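Local coordinates for protein acetaldehyde dehydrogenase (Acetylating) (Geobacillus thermoglucosidasius, PDB 5J78) that probably catalyses the NAD- and coenzyme A-dependent oxidation of acetaldehyde to acetyl-CoA, and the reverse reduction used in ethanol formation, at residues A[132-138]-A[159-165]; A[84-88]-A[323-327]; A[60-65]-A[183-189]; A[112-116]-A[125-129]; A[226-230]-A[447-451]. One frame throughout, in Å; residues are numbered along the deposited sequence.

Contact 1 of 5, residues A[132-138]-A[159-165]; sequences GIVAGII and NAIVFSP
Two parallel strands of a beta-alpha-beta unit, joined through helix 143-156, meet here with Val134 opposite Ile161 and Gly136 opposite Phe163. The axes of 133-138 and 160-165 come within 4.6 Å at an angle of 23°. Backbone bonds zigzag between them: Val134 N donates to Ala160 O, Val162 N to Val134 O at 2.8 Å, Gly136 N to Val162 O, Ser164 N to Gly136 O, and Ile138 N to Ser164 O. Ile133, Ala135 and Ile137 turn their backbone groups the other way, bonding to Asp215, Val216 and Leu218, so 132-138 is an inner strand of the sheet. Asn159 prolongs the pairing beyond the strand. Its CG lies anti to the carbonyl carbon (chi1 -52°), which brings OD1 to Gly132 N at 2.9 Å; with ND2 given to Ala154 O and Leu460 O, the amide is fixed at both ends. On the face of Val134, Ile161, Phe163 and Ile138, the Phe163 ring edge comes close to Gly136, with CD1 3.5 Å from Gly136 O. Ile138 CD1 closes on Phe163 CD1 at 3.6 Å, while Ile161 CG1 sits 3.8 Å above one face of the Phe163 ring, toward its rim. On the opposite face Ile137 CD1 touches Ser164 CB (3.7 Å); Leu208 and Met209 of helix 202-210 cover this pair, and Leu40 of helix 28-51 packs on Ile133 and Val162. Buried parallel strands with helices packed against the sheet are characteristic of a Rossmann-like domain, consistent with the cofactor-binding domain of aldehyde dehydrogenases.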
# COMPACT_ATOMS: atom_id res chain seq x y z
N GLY A 132 -12.50 -2.71 -25.91
CA GLY A 132 -13.65 -2.78 -25.02
C GLY A 132 -14.07 -1.43 -24.44
O GLY A 132 -14.81 -0.66 -25.08
N ILE A 133 -13.66 -1.17 -23.21
CA ILE A 133 -13.99 0.09 -22.53
C ILE A 133 -12.72 0.86 -22.25
O ILE A 133 -11.82 0.34 -21.57
CB ILE A 133 -14.74 -0.12 -21.20
CG1 ILE A 133 -15.98 -0.97 -21.43
CG2 ILE A 133 -15.09 1.24 -20.55
CD1 ILE A 133 -16.70 -1.34 -20.14
N VAL A 134 -12.66 2.08 -22.77
CA VAL A 134 -11.52 2.97 -22.57
C VAL A 134 -11.83 3.95 -21.45
O VAL A 134 -12.94 4.49 -21.38
CB VAL A 134 -11.16 3.76 -23.85
CG1 VAL A 134 -9.91 4.68 -23.61
CG2 VAL A 134 -10.90 2.80 -25.01
N ALA A 135 -10.85 4.13 -20.57
CA ALA A 135 -10.88 5.17 -19.55
C ALA A 135 -10.06 6.37 -20.06
O ALA A 135 -8.86 6.27 -20.26
CB ALA A 135 -10.35 4.66 -18.24
N GLY A 136 -10.72 7.49 -20.28
CA GLY A 136 -10.08 8.66 -20.88
C GLY A 136 -9.82 9.76 -19.87
O GLY A 136 -10.76 10.44 -19.44
N ILE A 137 -8.56 9.95 -19.47
CA ILE A 137 -8.21 11.01 -18.53
C ILE A 137 -7.95 12.31 -19.27
O ILE A 137 -7.12 12.35 -20.19
CB ILE A 137 -6.96 10.68 -17.67
CG1 ILE A 137 -7.04 9.26 -17.09
CG2 ILE A 137 -6.83 11.72 -16.57
CD1 ILE A 137 -8.26 9.00 -16.21
N ILE A 138 -8.62 13.39 -18.85
CA ILE A 138 -8.63 14.66 -19.60
C ILE A 138 -7.91 15.79 -18.88
O ILE A 138 -8.19 16.07 -17.72
CB ILE A 138 -10.09 15.12 -19.91
CG1 ILE A 138 -10.88 14.01 -20.64
CG2 ILE A 138 -10.10 16.41 -20.73
CD1 ILE A 138 -10.32 13.66 -22.03
N ASN A 159 -15.26 0.98 -29.51
CA ASN A 159 -15.22 0.96 -28.06
C ASN A 159 -16.26 1.88 -27.42
O ASN A 159 -16.76 2.80 -28.07
CB ASN A 159 -13.83 1.38 -27.58
CG ASN A 159 -12.74 0.58 -28.25
OD1 ASN A 159 -12.58 -0.62 -27.97
ND2 ASN A 159 -12.02 1.21 -29.16
N ALA A 160 -16.53 1.63 -26.14
CA ALA A 160 -17.17 2.62 -25.26
C ALA A 160 -16.05 3.42 -24.60
O ALA A 160 -14.92 2.96 -24.56
CB ALA A 160 -18.07 1.95 -24.20
N ILE A 161 -16.35 4.61 -24.09
CA ILE A 161 -15.33 5.39 -23.40
C ILE A 161 -15.96 6.13 -22.23
O ILE A 161 -17.07 6.68 -22.34
CB ILE A 161 -14.61 6.39 -24.35
CG1 ILE A 161 -13.54 7.17 -23.58
CG2 ILE A 161 -15.58 7.34 -25.02
CD1 ILE A 161 -12.39 7.62 -24.46
N VAL A 162 -15.26 6.09 -21.09
CA VAL A 162 -15.64 6.82 -19.87
C VAL A 162 -14.58 7.86 -19.55
O VAL A 162 -13.42 7.51 -19.32
CB VAL A 162 -15.80 5.89 -18.64
CG1 VAL A 162 -16.25 6.68 -17.42
CG2 VAL A 162 -16.79 4.76 -18.92
N PHE A 163 -14.98 9.13 -19.54
CA PHE A 163 -14.07 10.25 -19.28
C PHE A 163 -13.93 10.65 -17.82
O PHE A 163 -14.88 10.58 -17.05
CB PHE A 163 -14.50 11.47 -20.08
CG PHE A 163 -14.28 11.31 -21.54
CD1 PHE A 163 -13.00 11.25 -22.05
CD2 PHE A 163 -15.35 11.17 -22.41
CE1 PHE A 163 -12.78 11.08 -23.39
CE2 PHE A 163 -15.15 11.01 -23.76
CZ PHE A 163 -13.86 10.96 -24.25
N SER A 164 -12.72 11.08 -17.47
CA SER A 164 -12.42 11.62 -16.15
C SER A 164 -11.77 13.01 -16.30
O SER A 164 -10.60 13.10 -16.70
CB SER A 164 -11.49 10.66 -15.37
OG SER A 164 -11.26 11.11 -14.04
N PRO A 165 -12.52 14.09 -15.98
CA PRO A 165 -11.98 15.46 -16.01
C PRO A 165 -11.08 15.80 -14.85
O PRO A 165 -11.23 15.30 -13.74
CB PRO A 165 -13.22 16.36 -15.92
CG PRO A 165 -14.39 15.47 -16.00
CD PRO A 165 -13.94 14.10 -15.59

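Contact 2 of 5, residues A[84-88]-A[323-327]; sequences TGFGN and IVGKA
Gly87 N donates to Gly325 O at 2.7 Å, in the carbonyl plane and on a lone pair, where two irregular segments pass with the CA atoms of Phe86 and Gly325 4.3 Å apart. Residues 323-326 form a type II beta turn, evidenced by the bond from Lys326 N to Ile323 O and by the positive phi of Gly325 (70°). On the other side, Gly85 leaves helix 55-84 with a phi of 79°, and Thr84 OG1 accepts from Phe86 N at 3.1 Å in an ST turn at the helix exit. The contact thereby ties the loop between helices 55-84 and 89-107 to the loop leading into helix 328-335. In the aldehyde dehydrogenase fold this probably bridges the cofactor-binding and catalytic domains. Asn88 begins helix 89-107 as its N-cap, OD1 accepting from Asp91 N, and its own backbone N is bound by Asp268. Among the side chains, the Phe86 ring lies between two partners. Val324 CG1 is centred over one face, 3.9 Å from the ring centroid and 8° off its normal, as a CH-pi contact; Thr84 O approaches the opposite face toward the rim, 3.6 Å above the plane. Val324 O also comes close to the ring, 3.0 Å from Phe86 CD1. Lys326 starts out away from the loop, but a bend at chi2 folds the chain back until NZ reaches Gly85 O at 3.0 Å. Because Gly85 directly follows the C-terminal end of helix 55-84, the helix dipole would be expected to favour the ammonium there.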
# COMPACT_ATOMS: atom_id res chain seq x y z
N THR A 84 -11.81 27.44 -16.66
CA THR A 84 -10.42 27.20 -16.28
C THR A 84 -9.59 28.47 -16.14
O THR A 84 -8.57 28.47 -15.44
CB THR A 84 -9.68 26.29 -17.30
OG1 THR A 84 -9.53 26.99 -18.54
CG2 THR A 84 -10.42 24.97 -17.51
N GLY A 85 -9.99 29.55 -16.82
CA GLY A 85 -9.19 30.76 -16.84
C GLY A 85 -8.01 30.70 -17.80
O GLY A 85 -7.25 31.66 -17.92
N PHE A 86 -7.87 29.58 -18.51
CA PHE A 86 -6.75 29.39 -19.44
C PHE A 86 -7.12 29.78 -20.86
O PHE A 86 -8.20 29.45 -21.33
CB PHE A 86 -6.27 27.92 -19.48
CG PHE A 86 -5.88 27.34 -18.14
CD1 PHE A 86 -5.41 28.15 -17.12
CD2 PHE A 86 -5.98 25.97 -17.91
CE1 PHE A 86 -5.04 27.62 -15.91
CE2 PHE A 86 -5.62 25.43 -16.68
CZ PHE A 86 -5.16 26.24 -15.69
N GLY A 87 -6.18 30.41 -21.56
CA GLY A 87 -6.31 30.60 -22.98
C GLY A 87 -7.35 31.63 -23.41
O GLY A 87 -7.74 32.49 -22.63
N ASN A 88 -7.79 31.54 -24.67
CA ASN A 88 -8.78 32.46 -25.24
C ASN A 88 -9.71 31.72 -26.20
O ASN A 88 -9.34 30.68 -26.74
CB ASN A 88 -8.10 33.60 -25.98
CG ASN A 88 -7.30 33.13 -27.17
OD1 ASN A 88 -7.86 32.69 -28.17
ND2 ASN A 88 -5.98 33.20 -27.07
N ILE A 323 -0.22 31.37 -13.79
CA ILE A 323 0.20 31.97 -15.06
C ILE A 323 -0.11 31.11 -16.27
O ILE A 323 0.02 31.57 -17.40
CB ILE A 323 1.72 32.33 -15.10
CG1 ILE A 323 2.60 31.07 -15.14
CG2 ILE A 323 2.08 33.22 -13.93
CD1 ILE A 323 4.02 31.35 -15.62
N VAL A 324 -0.49 29.85 -16.06
CA VAL A 324 -0.80 28.97 -17.19
C VAL A 324 -1.90 29.54 -18.06
O VAL A 324 -2.98 29.85 -17.58
CB VAL A 324 -1.25 27.57 -16.71
CG1 VAL A 324 -1.72 26.72 -17.90
CG2 VAL A 324 -0.11 26.89 -15.96
N GLY A 325 -1.62 29.69 -19.35
CA GLY A 325 -2.64 30.11 -20.30
C GLY A 325 -3.06 31.57 -20.15
O GLY A 325 -4.14 31.96 -20.60
N LYS A 326 -2.21 32.39 -19.53
CA LYS A 326 -2.53 33.81 -19.31
C LYS A 326 -1.92 34.72 -20.37
O LYS A 326 -0.79 34.51 -20.83
CB LYS A 326 -2.06 34.23 -17.92
CG LYS A 326 -2.82 33.52 -16.79
CD LYS A 326 -4.31 33.85 -16.88
CE LYS A 326 -5.09 33.36 -15.68
NZ LYS A 326 -6.54 33.71 -15.83
N ALA A 327 -2.67 35.75 -20.77
CA ALA A 327 -2.15 36.74 -21.70
C ALA A 327 -0.92 37.42 -21.08
O ALA A 327 -0.82 37.49 -19.85
CB ALA A 327 -3.23 37.78 -22.04

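Contact 3 of 5, residues A[60-65]-A[183-189]; sequences KIVESM and AAERAGA
Ile61, Ser64 and Met65 are the bumps of helix 55-84, and the alanines at and just beyond the end of helix 170-186 give them shallow ground to sit on. Ile61 branches over two neighbours: CG2 rests against Ala184 CB at 3.7 Å, while CG1, anti to the carbonyl carbon (chi1 -66°), carries CD1 out to Ala189 CB at 3.9 Å. Met65 CG meets the same Ala184 CB at 3.9 Å, so the methyl sits at the mouth of the notch between Ile61 and Met65. In return, Ala183 CB reaches Met65 CA at 3.7 Å, and Ala187 CB fits against Ser64 CB at 3.7 Å. The backbones come close, with the CA atoms of Met65 and Ala183 4.9 Å apart. Gly188, at positive phi, ends the helix in a Schellman motif, which turns the chain so that Ala189 faces Ile61. Beyond Met65, Ala151 and Leu152 of helix 143-156 continue the apolar layer. Polar groups gather at one edge: Ser64 OG donates to Ala183 O at 2.7 Å from above its carbonyl plane, and a water links Ser64 O to Arg186 NH1. The chemistry implies a mainly apolar contact with a single direct hydrogen bond between the segments, the exposed arginine being linked through water.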
# COMPACT_ATOMS: atom_id res chain seq x y z
N LYS A 60 -21.10 6.21 -39.93
CA LYS A 60 -22.16 7.22 -39.80
C LYS A 60 -22.18 7.84 -38.39
O LYS A 60 -22.34 9.05 -38.25
CB LYS A 60 -23.53 6.61 -40.10
CG LYS A 60 -23.80 6.43 -41.58
CD LYS A 60 -25.12 5.70 -41.83
CE LYS A 60 -25.30 5.31 -43.30
NZ LYS A 60 -25.61 6.46 -44.20
N ILE A 61 -22.02 7.01 -37.36
CA ILE A 61 -21.93 7.50 -35.99
C ILE A 61 -20.74 8.46 -35.83
O ILE A 61 -20.88 9.56 -35.29
CB ILE A 61 -21.83 6.33 -34.99
CG1 ILE A 61 -23.15 5.55 -35.03
CG2 ILE A 61 -21.52 6.86 -33.55
CD1 ILE A 61 -23.13 4.20 -34.37
N VAL A 62 -19.57 8.05 -36.32
CA VAL A 62 -18.37 8.88 -36.15
C VAL A 62 -18.54 10.23 -36.86
O VAL A 62 -18.11 11.29 -36.35
CB VAL A 62 -17.12 8.15 -36.68
CG1 VAL A 62 -15.90 9.05 -36.64
CG2 VAL A 62 -16.86 6.83 -35.87
N GLU A 63 -19.16 10.19 -38.03
CA GLU A 63 -19.36 11.39 -38.84
C GLU A 63 -20.30 12.37 -38.13
O GLU A 63 -20.02 13.56 -38.08
CB GLU A 63 -19.93 11.01 -40.21
CG GLU A 63 -20.36 12.21 -41.03
CD GLU A 63 -20.92 11.81 -42.37
OE1 GLU A 63 -21.86 10.99 -42.40
OE2 GLU A 63 -20.40 12.31 -43.38
N SER A 64 -21.39 11.85 -37.57
CA SER A 64 -22.34 12.65 -36.82
C SER A 64 -21.67 13.29 -35.61
O SER A 64 -21.92 14.45 -35.29
CB SER A 64 -23.54 11.80 -36.39
OG SER A 64 -24.41 12.53 -35.54
N MET A 65 -20.82 12.53 -34.92
CA MET A 65 -20.07 13.06 -33.78
C MET A 65 -19.18 14.21 -34.25
O MET A 65 -19.15 15.28 -33.64
CB MET A 65 -19.22 11.97 -33.11
CG MET A 65 -20.01 10.91 -32.36
SD MET A 65 -18.99 9.44 -31.97
CE MET A 65 -17.77 10.17 -30.88
N ALA A 183 -24.82 13.28 -30.30
CA ALA A 183 -24.52 13.13 -31.72
C ALA A 183 -24.46 11.65 -32.15
O ALA A 183 -24.93 11.28 -33.22
CB ALA A 183 -23.20 13.82 -32.05
N ALA A 184 -23.88 10.82 -31.30
CA ALA A 184 -23.72 9.42 -31.63
C ALA A 184 -25.09 8.73 -31.61
O ALA A 184 -25.44 7.96 -32.50
CB ALA A 184 -22.75 8.74 -30.67
N GLU A 185 -25.88 9.05 -30.59
CA GLU A 185 -27.23 8.50 -30.48
C GLU A 185 -28.11 8.84 -31.69
O GLU A 185 -28.82 7.99 -32.22
CB GLU A 185 -27.90 8.99 -29.21
CG GLU A 185 -27.67 8.07 -28.04
CD GLU A 185 -28.52 8.43 -26.83
OE1 GLU A 185 -29.76 8.45 -26.95
OE2 GLU A 185 -27.93 8.67 -25.75
N ARG A 186 -28.05 10.10 -32.11
CA ARG A 186 -28.79 10.56 -33.27
C ARG A 186 -28.54 9.69 -34.50
O ARG A 186 -29.44 9.49 -35.32
CB ARG A 186 -28.42 12.01 -33.60
CG ARG A 186 -29.50 13.04 -33.33
CD ARG A 186 -29.05 14.43 -33.79
NE ARG A 186 -28.21 15.08 -32.78
CZ ARG A 186 -27.01 15.62 -33.00
NH1 ARG A 186 -26.46 15.64 -34.21
NH2 ARG A 186 -26.37 16.17 -31.98
N ALA A 187 -27.32 9.20 -34.65
CA ALA A 187 -26.99 8.38 -35.81
C ALA A 187 -27.04 6.87 -35.51
O ALA A 187 -26.51 6.07 -36.28
CB ALA A 187 -25.62 8.75 -36.32
N GLY A 188 -27.66 6.49 -34.40
CA GLY A 188 -27.92 5.08 -34.12
C GLY A 188 -27.17 4.45 -32.96
O GLY A 188 -27.43 3.29 -32.59
N ALA A 189 -26.23 5.17 -32.37
CA ALA A 189 -25.44 4.60 -31.28
C ALA A 189 -26.34 4.27 -30.08
O ALA A 189 -27.38 4.91 -29.89
CB ALA A 189 -24.32 5.54 -30.88
O HOH W 1 -24.38 15.92 -35.71

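Contact 4 of 5, residues A[112-116]-A[125-129]; sequences TVGII and WEIAQ. With GOL (glycerol), chain J.
The Trp125 indole meets Ile115 CD1, which approaches the ring obliquely with CE3 as its nearest atom at 3.8 Å. The same ring system has a cation-pi contact with Arg118 and an edge-to-face stack with Phe468, and NE1 donates to a bound glycerol. Ile115 also packs on Ile127, CG1 to CG1 at 4.1 Å, as the side chains of an antiparallel non-hydrogen-bonded pair. The bonds flanking that pair confirm the register: Ala128 N donates to Gly114 O at 2.9 Å and Ile116 N to Glu126 O at 2.8 Å. Ile116 holds CG1 between its backbone N and carbonyl carbon (chi1 58°), placing CG2 against Ala128 CB at 3.8 Å. Ala128 CB comes tight against Thr112 O, at 3.2 Å, a carbonyl that also accepts from Arg158 NH1. Where 112-116 departs from strand pairing, a second glycerol, probably from the crystallisation liquor, bridges the two segments: its O3 accepts from Gly114 N (2.8 Å) and donates to Ala128 O, while its O2 donates to Gln129 OE1 at 2.9 Å. Arg158 NH1 also bonds to this glycerol. Glu126 OE2 forms a salt bridge with Arg117. Ile411 of the second subunit packs on both Ile115 and Ile127, so their shared face lies at a subunit boundary. This is a beta hairpin of strands 115-119 and 124-138, consistent with the oligomerisation element that projects from the aldehyde dehydrogenase fold.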
# COMPACT_ATOMS: atom_id res chain seq x y z
N THR A 112 -11.97 -0.81 -39.48
CA THR A 112 -11.97 -1.22 -38.07
C THR A 112 -12.98 -2.32 -37.73
O THR A 112 -13.07 -2.73 -36.57
CB THR A 112 -12.28 -0.02 -37.15
OG1 THR A 112 -13.55 0.55 -37.51
CG2 THR A 112 -11.22 1.03 -37.29
N VAL A 113 -13.72 -2.81 -38.72
CA VAL A 113 -14.72 -3.86 -38.49
C VAL A 113 -14.33 -5.15 -39.20
O VAL A 113 -14.03 -5.12 -40.38
CB VAL A 113 -16.14 -3.46 -38.98
CG1 VAL A 113 -17.13 -4.62 -38.74
CG2 VAL A 113 -16.62 -2.21 -38.30
N GLY A 114 -14.37 -6.26 -38.49
CA GLY A 114 -14.20 -7.56 -39.11
C GLY A 114 -12.79 -7.78 -39.64
O GLY A 114 -11.80 -7.33 -39.07
N ILE A 115 -12.72 -8.48 -40.76
CA ILE A 115 -11.47 -8.77 -41.41
C ILE A 115 -11.01 -7.53 -42.13
O ILE A 115 -11.69 -7.05 -43.03
CB ILE A 115 -11.61 -9.96 -42.38
CG1 ILE A 115 -11.93 -11.21 -41.56
CG2 ILE A 115 -10.35 -10.14 -43.23
CD1 ILE A 115 -12.11 -12.48 -42.39
N ILE A 116 -9.87 -6.98 -41.71
CA ILE A 116 -9.40 -5.72 -42.25
C ILE A 116 -8.28 -5.97 -43.25
O ILE A 116 -7.86 -5.05 -43.95
CB ILE A 116 -8.92 -4.75 -41.14
CG1 ILE A 116 -7.81 -5.36 -40.28
CG2 ILE A 116 -10.10 -4.33 -40.30
CD1 ILE A 116 -7.22 -4.37 -39.20
N TRP A 125 -5.34 -13.95 -42.09
CA TRP A 125 -6.35 -12.88 -42.06
C TRP A 125 -6.14 -12.07 -40.78
O TRP A 125 -5.91 -12.64 -39.70
CB TRP A 125 -7.78 -13.42 -42.06
CG TRP A 125 -8.10 -14.43 -43.08
CD1 TRP A 125 -7.46 -14.64 -44.26
CD2 TRP A 125 -9.16 -15.40 -43.01
NE1 TRP A 125 -8.06 -15.68 -44.93
CE2 TRP A 125 -9.10 -16.16 -44.19
CE3 TRP A 125 -10.14 -15.69 -42.06
CZ2 TRP A 125 -9.99 -17.20 -44.45
CZ3 TRP A 125 -11.04 -16.72 -42.32
CH2 TRP A 125 -10.95 -17.46 -43.51
N GLU A 126 -6.25 -10.75 -40.89
CA GLU A 126 -6.26 -9.87 -39.72
C GLU A 126 -7.67 -9.43 -39.40
O GLU A 126 -8.39 -8.93 -40.27
CB GLU A 126 -5.39 -8.65 -39.95
CG GLU A 126 -3.96 -8.92 -40.27
CD GLU A 126 -3.16 -7.60 -40.38
OE1 GLU A 126 -3.79 -6.53 -40.39
OE2 GLU A 126 -1.92 -7.65 -40.46
N ILE A 127 -8.07 -9.64 -38.15
CA ILE A 127 -9.38 -9.24 -37.66
C ILE A 127 -9.19 -8.08 -36.68
O ILE A 127 -8.36 -8.17 -35.77
CB ILE A 127 -10.12 -10.38 -36.96
CG1 ILE A 127 -10.28 -11.59 -37.88
CG2 ILE A 127 -11.48 -9.92 -36.47
CD1 ILE A 127 -10.65 -12.84 -37.10
N ALA A 128 -9.94 -7.00 -36.87
CA ALA A 128 -9.93 -5.89 -35.92
C ALA A 128 -10.76 -6.26 -34.71
O ALA A 128 -11.92 -6.67 -34.83
CB ALA A 128 -10.45 -4.62 -36.57
N GLN A 129 -10.16 -6.12 -33.53
CA GLN A 129 -10.81 -6.46 -32.28
C GLN A 129 -10.82 -5.28 -31.30
O GLN A 129 -9.76 -4.88 -30.81
CB GLN A 129 -10.12 -7.66 -31.62
CG GLN A 129 -10.76 -8.10 -30.31
CD GLN A 129 -12.21 -8.57 -30.52
OE1 GLN A 129 -12.49 -9.39 -31.40
NE2 GLN A 129 -13.12 -8.04 -29.74
C1 GOL J . -16.69 -8.82 -34.10
O1 GOL J . -17.03 -8.97 -35.46
C2 GOL J . -15.18 -8.73 -33.94
O2 GOL J . -14.73 -9.86 -33.21
C3 GOL J . -14.48 -8.70 -35.29
O3 GOL J . -14.68 -7.49 -35.97

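Contact 5 of 5, residues A[226-230]-A[447-451]; sequences VKAAY and GNNIT
Tyr230 OH is gripped by two backbone N-H groups, accepting from Ile450 N at 3.0 Å with an N-H...O angle of 151° and from Gly238 N as well. This buried hydroxyl therefore pins the loop 447-451 to the end of helix 223-229. The ring lies under Asn448 O, which stands over one face with CE2 as its nearest ring atom at 3.5 Å. Val226 CG1 comes to the ring edge, in its plane, and also touches Asn449 ND2 at 3.8 Å. The two asparagines present their amides differently: that of Asn448 is perpendicular to the ring, whereas that of Asn449 is inclined by only 27° and brings ND2 to within 3.9 Å of Tyr230 CE2. Asn449 is further fixed by OD1 accepting from Cys443 N and by ND2 donating to Val239 O, with a weak bond back to Asn448 O. Ile450 CG2 lies 3.6 Å from Tyr230 OH. On the exposed side, Lys227 bends at chi2 to bring NZ near Asn448 OD1, but this bond is weak (3.4 Å). NZ has a better partner in Gly233 O of the second subunit, which also accepts from Asn448 ND2; Lys234 of that subunit packs on Tyr230 and Asn448. The loop after helix 424-428 is thus fastened to the C-terminal end of helix 223-229 where a neighbouring chain joins in, as part of a subunit interface probably at the edge of the Rossmann-like domain.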
# COMPACT_ATOMS: atom_id res chain seq x y z
N VAL A 226 -0.04 10.13 -14.90
CA VAL A 226 0.42 9.12 -15.85
C VAL A 226 1.11 7.97 -15.11
O VAL A 226 0.92 6.80 -15.45
CB VAL A 226 1.36 9.74 -16.89
CG1 VAL A 226 2.05 8.66 -17.74
CG2 VAL A 226 0.58 10.70 -17.77
N LYS A 227 1.91 8.31 -14.09
CA LYS A 227 2.58 7.31 -13.28
C LYS A 227 1.51 6.46 -12.61
O LYS A 227 1.65 5.24 -12.51
CB LYS A 227 3.50 7.96 -12.23
CG LYS A 227 4.52 7.01 -11.56
CD LYS A 227 5.67 6.61 -12.53
CE LYS A 227 6.74 5.70 -11.86
NZ LYS A 227 7.84 5.17 -12.78
N ALA A 228 0.43 7.10 -12.18
CA ALA A 228 -0.68 6.37 -11.57
C ALA A 228 -1.33 5.39 -12.55
O ALA A 228 -1.69 4.26 -12.20
CB ALA A 228 -1.72 7.32 -11.04
N ALA A 229 -1.47 5.84 -13.79
CA ALA A 229 -2.06 4.97 -14.81
C ALA A 229 -1.15 3.75 -15.08
O ALA A 229 -1.64 2.66 -15.29
CB ALA A 229 -2.31 5.77 -16.11
N TYR A 230 0.16 3.95 -15.07
CA TYR A 230 1.09 2.81 -15.22
C TYR A 230 1.29 2.01 -13.92
O TYR A 230 2.09 1.06 -13.88
CB TYR A 230 2.43 3.30 -15.77
CG TYR A 230 2.37 3.56 -17.26
CD1 TYR A 230 2.43 2.50 -18.16
CD2 TYR A 230 2.19 4.83 -17.77
CE1 TYR A 230 2.35 2.71 -19.52
CE2 TYR A 230 2.11 5.06 -19.13
CZ TYR A 230 2.18 4.00 -20.00
OH TYR A 230 2.09 4.23 -21.36
N GLY A 447 10.31 8.79 -21.80
CA GLY A 447 9.33 9.52 -21.00
C GLY A 447 8.29 8.64 -20.33
O GLY A 447 7.15 9.06 -20.18
N ASN A 448 8.68 7.43 -19.94
CA ASN A 448 7.81 6.55 -19.14
C ASN A 448 6.50 6.19 -19.83
O ASN A 448 5.46 6.02 -19.19
CB ASN A 448 7.50 7.17 -17.79
CG ASN A 448 7.24 6.12 -16.71
OD1 ASN A 448 8.17 5.60 -16.10
ND2 ASN A 448 5.97 5.80 -16.47
N ASN A 449 6.56 6.03 -21.15
CA ASN A 449 5.38 5.71 -21.93
C ASN A 449 5.59 4.47 -22.78
O ASN A 449 6.73 4.16 -23.17
CB ASN A 449 5.00 6.88 -22.86
CG ASN A 449 4.54 8.14 -22.11
OD1 ASN A 449 4.65 9.26 -22.65
ND2 ASN A 449 4.00 7.97 -20.90
N ILE A 450 4.50 3.78 -23.12
CA ILE A 450 4.57 2.56 -23.91
C ILE A 450 4.77 2.85 -25.41
O ILE A 450 5.16 1.95 -26.15
CB ILE A 450 3.29 1.70 -23.70
CG1 ILE A 450 3.51 0.25 -24.19
CG2 ILE A 450 2.09 2.32 -24.38
CD1 ILE A 450 4.39 -0.61 -23.30
N THR A 451 4.52 4.08 -25.85
CA THR A 451 4.73 4.46 -27.25
C THR A 451 5.16 5.92 -27.41
O THR A 451 4.91 6.76 -26.54
CB THR A 451 3.48 4.24 -28.11
OG1 THR A 451 3.82 4.43 -29.49
CG2 THR A 451 2.37 5.20 -27.73

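Contacts 1 and 4 share strand 124-138 but use it differently: contact 1 is almost entirely buried, parallel and mostly apolar, whereas contact 4 lies farther out, is antiparallel and faces another subunit. Contact 3 follows contact 1 along the chain, since helix 170-186 comes straight after strand 160-165, and it packs partly exposed helices by methyl interlock. Contact 2, about 43 Å from contact 4 between centres and across the chain's centre from it, joins loops by glycine-rich backbone and a lysine. Contact 5 is buried like contact 1 yet richest in side-chain amides, and like contact 4 it touches the second subunit. Regular backbone pairing thus marks the sheet, and individual polar bonds mark the loops.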